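Local coordinates for nuclear inclusion protein A (Tobacco vein mottling virus, PDB 3MMG) that probably cleaves the viral polyprotein at specific sites, acting as a potyviral 3C-type cysteine protease with a chymotrypsin-like fold, at residues Glu181-Glu184 with Lys185-Ala188; Lys202-Ala205 with Asp206-Ser209. The protein carries 3 engineered substitutions. All coordinates share one frame; numbering follows the deposited sequence.

Contact 1 (Glu181-Glu184 with Lys185-Ala188); sequences EFPE and KFVA
Phe182 and Phe186 reach one another by different first torsions: in Phe182 the ring carbon CG stands beside the backbone N, opposite the carbonyl carbon (chi1 -73°), whereas in Phe186 it is anti to the backbone N (chi1 173°). The two rings therefore converge over a tight bend in the chain and form an edge-to-face pair, with centroids 4.7 Å apart and planes inclined at 54°. Phe182 presents the CD2-CE2 side of its ring, and its CD2 lies 3.5 Å above the plane of the Phe186 ring, over the ring centre. The closest carbons are Phe182 CE2 and Phe186 CE2, at 3.6 Å. Pro183 adds a flank: its CD comes obliquely to within 3.9 Å of Phe186 CD1.

The bend is a type II beta turn from Pro183 to Phe186, with Lys185 in a left-handed backbone conformation at the N-cap of helix 186-192. A water links the two ends of the turn, donating to Pro183 O at 2.8 Å and accepting from Phe186 N at 2.9 Å. On the outer side, the extended chains of Glu184 and Lys185 run side by side, their opposite charges near but not paired, with Glu184 OE2 4.4 Å from Lys185 NZ.

The aromatic pair is part of a larger apolar cluster. Phe100 meets both rings edge to face, while Ile42 of strand 40-43 and Ile163 and Ile166 of strand 163-171 pack on Phe182, bringing elements of both beta sheets together. The chemistry thus divides in two. Inside, the link between turn and helix start rests on ring and methylene packing, and one water separately bridges the backbone across the turn; outside, the Glu184-Lys185 attraction is probably weak and partly screened by solvent.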
loop_
_atom_site.group_PDB
_atom_site.type_symbol
_atom_site.label_atom_id
_atom_site.label_comp_id
_atom_site.label_asym_id
_atom_site.label_seq_id
_atom_site.Cartn_x
_atom_site.Cartn_y
_atom_site.Cartn_z
ATOM N N GLU A 181 1.440 8.802 -0.090
ATOM C CA GLU A 181 0.565 9.140 -1.205
ATOM C C GLU A 181 1.075 8.579 -2.513
ATOM O O GLU A 181 2.282 8.486 -2.721
ATOM C CB GLU A 181 0.440 10.668 -1.338
ATOM C CG GLU A 181 1.775 11.353 -1.623
ATOM C CD GLU A 181 1.646 12.679 -2.346
ATOM O OE1 GLU A 181 0.993 13.593 -1.831
ATOM O OE2 GLU A 181 2.227 12.804 -3.438
ATOM N N PHE A 182 0.143 8.229 -3.399
ATOM C CA PHE A 182 0.479 7.991 -4.800
ATOM C C PHE A 182 0.852 9.296 -5.467
ATOM O O PHE A 182 0.319 10.349 -5.103
ATOM C CB PHE A 182 -0.685 7.295 -5.529
ATOM C CG PHE A 182 -0.804 5.866 -5.117
ATOM C CD1 PHE A 182 -1.656 5.503 -4.074
ATOM C CD2 PHE A 182 0.051 4.914 -5.650
ATOM C CE1 PHE A 182 -1.710 4.198 -3.616
ATOM C CE2 PHE A 182 0.012 3.580 -5.190
ATOM C CZ PHE A 182 -0.862 3.230 -4.166
ATOM N N PRO A 183 1.773 9.235 -6.435
ATOM C CA PRO A 183 2.124 10.403 -7.226
ATOM C C PRO A 183 1.117 10.656 -8.358
ATOM O O PRO A 183 0.247 9.825 -8.638
ATOM C CB PRO A 183 3.474 10.001 -7.818
ATOM C CG PRO A 183 3.327 8.529 -8.047
ATOM C CD PRO A 183 2.592 8.061 -6.804
ATOM N N GLU A 184 1.244 11.821 -8.993
ATOM C CA GLU A 184 0.444 12.171 -10.160
ATOM C C GLU A 184 0.715 11.168 -11.279
ATOM O O GLU A 184 1.848 10.707 -11.422
ATOM C CB GLU A 184 0.851 13.560 -10.650
ATOM C CG GLU A 184 -0.195 14.284 -11.506
ATOM C CD GLU A 184 0.296 15.649 -12.015
ATOM O OE1 GLU A 184 1.402 16.100 -11.621
ATOM O OE2 GLU A 184 -0.425 16.270 -12.828
ATOM N N LYS A 185 -0.328 10.848 -12.049
ATOM C CA LYS A 185 -0.236 9.986 -13.244
ATOM C C LYS A 185 0.421 8.642 -12.922
ATOM O O LYS A 185 1.253 8.126 -13.690
ATOM C CB LYS A 185 0.524 10.728 -14.350
ATOM C CG LYS A 185 -0.244 11.938 -14.844
ATOM C CD LYS A 185 0.511 12.722 -15.884
ATOM C CE LYS A 185 -0.287 13.964 -16.267
ATOM N NZ LYS A 185 0.587 14.990 -16.919
ATOM N N PHE A 186 0.042 8.081 -11.775
ATOM C CA PHE A 186 0.675 6.875 -11.281
ATOM C C PHE A 186 0.538 5.683 -12.242
ATOM O O PHE A 186 1.540 5.037 -12.563
ATOM C CB PHE A 186 0.112 6.505 -9.895
ATOM C CG PHE A 186 0.593 5.180 -9.386
ATOM C CD1 PHE A 186 1.940 4.982 -9.091
ATOM C CD2 PHE A 186 -0.307 4.120 -9.196
ATOM C CE1 PHE A 186 2.384 3.743 -8.616
ATOM C CE2 PHE A 186 0.133 2.894 -8.720
ATOM C CZ PHE A 186 1.472 2.703 -8.433
ATOM N N VAL A 187 -0.696 5.378 -12.650
ATOM C CA VAL A 187 -0.964 4.244 -13.571
ATOM C C VAL A 187 -0.179 4.389 -14.894
ATOM O O VAL A 187 0.563 3.484 -15.295
ATOM C CB VAL A 187 -2.481 4.070 -13.802
ATOM C CG1 VAL A 187 -2.772 2.963 -14.842
ATOM C CG2 VAL A 187 -3.161 3.755 -12.472
ATOM N N ALA A 188 -0.303 5.556 -15.530
ATOM C CA ALA A 188 0.389 5.843 -16.789
ATOM C C ALA A 188 1.905 5.702 -16.667
ATOM O O ALA A 188 2.540 5.052 -17.497
ATOM C CB ALA A 188 0.008 7.233 -17.302
HETATM O O HOH W 1 -2.081 9.034 -9.992
#

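Contact 2 (Lys202-Ala205 with Asp206-Ser209); sequences KFNA and DKIS
A short 3-10 turn, introduced by an Asx turn at Asn204, folds residues Asn204 to Ile208 in the loop after helix 186-192 and illustrates how one side-chain amide can organise the start of such a turn. Two successive backbone bonds define the 3-10 pattern: Lys207 N donates to Asn204 O at 3.0 Å, and Ile208 N donates to Ala205 O, also at 3.0 Å. Both are fairly straight at the hydrogen.

The Asx turn is made by Asn204 OD1, which accepts Asp206 N at 3.1 Å. This bond is more bent, 142° at the hydrogen, and the donor approaches from well above the amide plane, not along a lone pair. With CG of Asn204 anti to its own nitrogen (chi1 -179°), the amide swings forward over the beginning of the turn. Its other end, ND2, gives a hydrogen bond at 3.2 Å to a water that in turn donates to Asp206 OD2 at 2.9 Å, so amide and carboxylate are joined through solvent while their planes stay 57° apart. The aliphatic part of Lys207 passes across the amide at about a right angle, its CG lying 3.4 Å from Asn204 ND2.

Phe203 also packs on Gln45, Arg49 and an aromatic side chain of the bound peptide. That peptide contact is consistent with a place for the segment beside the bound peptide. Ala205 O is used twice, taking a second hydrogen bond from Trp210 NE1. The CB of the buried Ile208 points toward residues 202-205, and its terminal methyl CD1 touches the Phe203 ring at CE1, 3.9 Å away.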
loop_
_atom_site.group_PDB
_atom_site.type_symbol
_atom_site.label_atom_id
_atom_site.label_comp_id
_atom_site.label_asym_id
_atom_site.label_seq_id
_atom_site.Cartn_x
_atom_site.Cartn_y
_atom_site.Cartn_z
ATOM N N LYS A 202 17.235 -3.130 -4.370
ATOM C CA LYS A 202 17.363 -3.480 -2.975
ATOM C C LYS A 202 16.893 -2.280 -2.145
ATOM O O LYS A 202 17.119 -1.125 -2.534
ATOM C CB LYS A 202 18.821 -3.835 -2.688
ATOM C CG LYS A 202 19.155 -4.123 -1.247
ATOM C CD LYS A 202 20.588 -4.621 -1.138
ATOM C CE LYS A 202 21.076 -4.579 0.302
ATOM N NZ LYS A 202 22.402 -5.259 0.437
ATOM N N PHE A 203 16.219 -2.567 -1.033
ATOM C CA PHE A 203 15.674 -1.531 -0.153
ATOM C C PHE A 203 16.757 -0.669 0.479
ATOM O O PHE A 203 17.772 -1.178 0.944
ATOM C CB PHE A 203 14.791 -2.136 0.942
ATOM C CG PHE A 203 14.214 -1.111 1.896
ATOM C CD1 PHE A 203 13.171 -0.273 1.493
ATOM C CD2 PHE A 203 14.715 -0.983 3.184
ATOM C CE1 PHE A 203 12.637 0.670 2.365
ATOM C CE2 PHE A 203 14.191 -0.042 4.075
ATOM C CZ PHE A 203 13.147 0.785 3.663
ATOM N N ASN A 204 16.514 0.636 0.503
ATOM C CA ASN A 204 17.418 1.580 1.155
ATOM C C ASN A 204 16.592 2.734 1.715
ATOM O O ASN A 204 16.093 3.548 0.954
ATOM C CB ASN A 204 18.439 2.099 0.140
ATOM C CG ASN A 204 19.445 3.077 0.753
ATOM O OD1 ASN A 204 19.448 3.322 1.959
ATOM N ND2 ASN A 204 20.319 3.618 -0.088
ATOM N N ALA A 205 16.433 2.773 3.033
ATOM C CA ALA A 205 15.610 3.807 3.681
ATOM C C ALA A 205 16.097 5.212 3.366
ATOM O O ALA A 205 15.299 6.151 3.339
ATOM C CB ALA A 205 15.556 3.599 5.193
ATOM N N ASP A 206 17.405 5.355 3.132
ATOM C CA ASP A 206 18.008 6.653 2.812
ATOM C C ASP A 206 17.509 7.237 1.507
ATOM O O ASP A 206 17.698 8.421 1.247
ATOM C CB ASP A 206 19.532 6.543 2.742
ATOM C CG ASP A 206 20.159 6.326 4.093
ATOM O OD1 ASP A 206 19.457 6.514 5.118
ATOM O OD2 ASP A 206 21.370 5.978 4.127
ATOM N N LYS A 207 16.883 6.409 0.679
ATOM C CA LYS A 207 16.374 6.863 -0.601
ATOM C C LYS A 207 14.922 7.333 -0.505
ATOM O O LYS A 207 14.350 7.778 -1.499
ATOM C CB LYS A 207 16.512 5.770 -1.658
ATOM C CG LYS A 207 17.962 5.342 -1.875
ATOM C CD LYS A 207 18.139 4.696 -3.219
ATOM C CE LYS A 207 19.576 4.846 -3.710
ATOM N NZ LYS A 207 19.689 4.434 -5.145
ATOM N N ILE A 208 14.330 7.229 0.681
ATOM C CA ILE A 208 12.991 7.779 0.927
ATOM C C ILE A 208 13.171 9.172 1.535
ATOM O O ILE A 208 14.112 9.388 2.294
ATOM C CB ILE A 208 12.175 6.819 1.832
ATOM C CG1 ILE A 208 11.781 5.582 1.010
ATOM C CG2 ILE A 208 10.950 7.510 2.438
ATOM C CD1 ILE A 208 11.445 4.371 1.831
ATOM N N SER A 209 12.294 10.101 1.171
ATOM C CA SER A 209 12.313 11.474 1.719
ATOM C C SER A 209 11.630 11.496 3.090
ATOM O O SER A 209 10.452 11.120 3.204
ATOM C CB SER A 209 11.609 12.439 0.755
ATOM O OG SER A 209 12.375 12.688 -0.425
HETATM O O HOH W 2 22.625 4.860 1.706
#

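Contact 1 comes first along the chain. It joins the end of strand 177-181, in the six-stranded barrel, to helix 186-192; the chain then enters the long loop that holds contact 2, ahead of strand 214-215. Their centres are 19 Å apart and their nearest atoms about 10 Å. Both reach the loop between strands 74-76 and 83-86: Pro183 touches Arg80, and the backbone of Ser209 is hydrogen-bonded to that of Gly79. Contact 1 also meets Ile42 of strand 40-43, and contact 2 Gln45, just after it. The chain after the barrel strand thus meets the seven-stranded half twice, through a partly buried apolar cluster and, at the surface, beside the bound peptide.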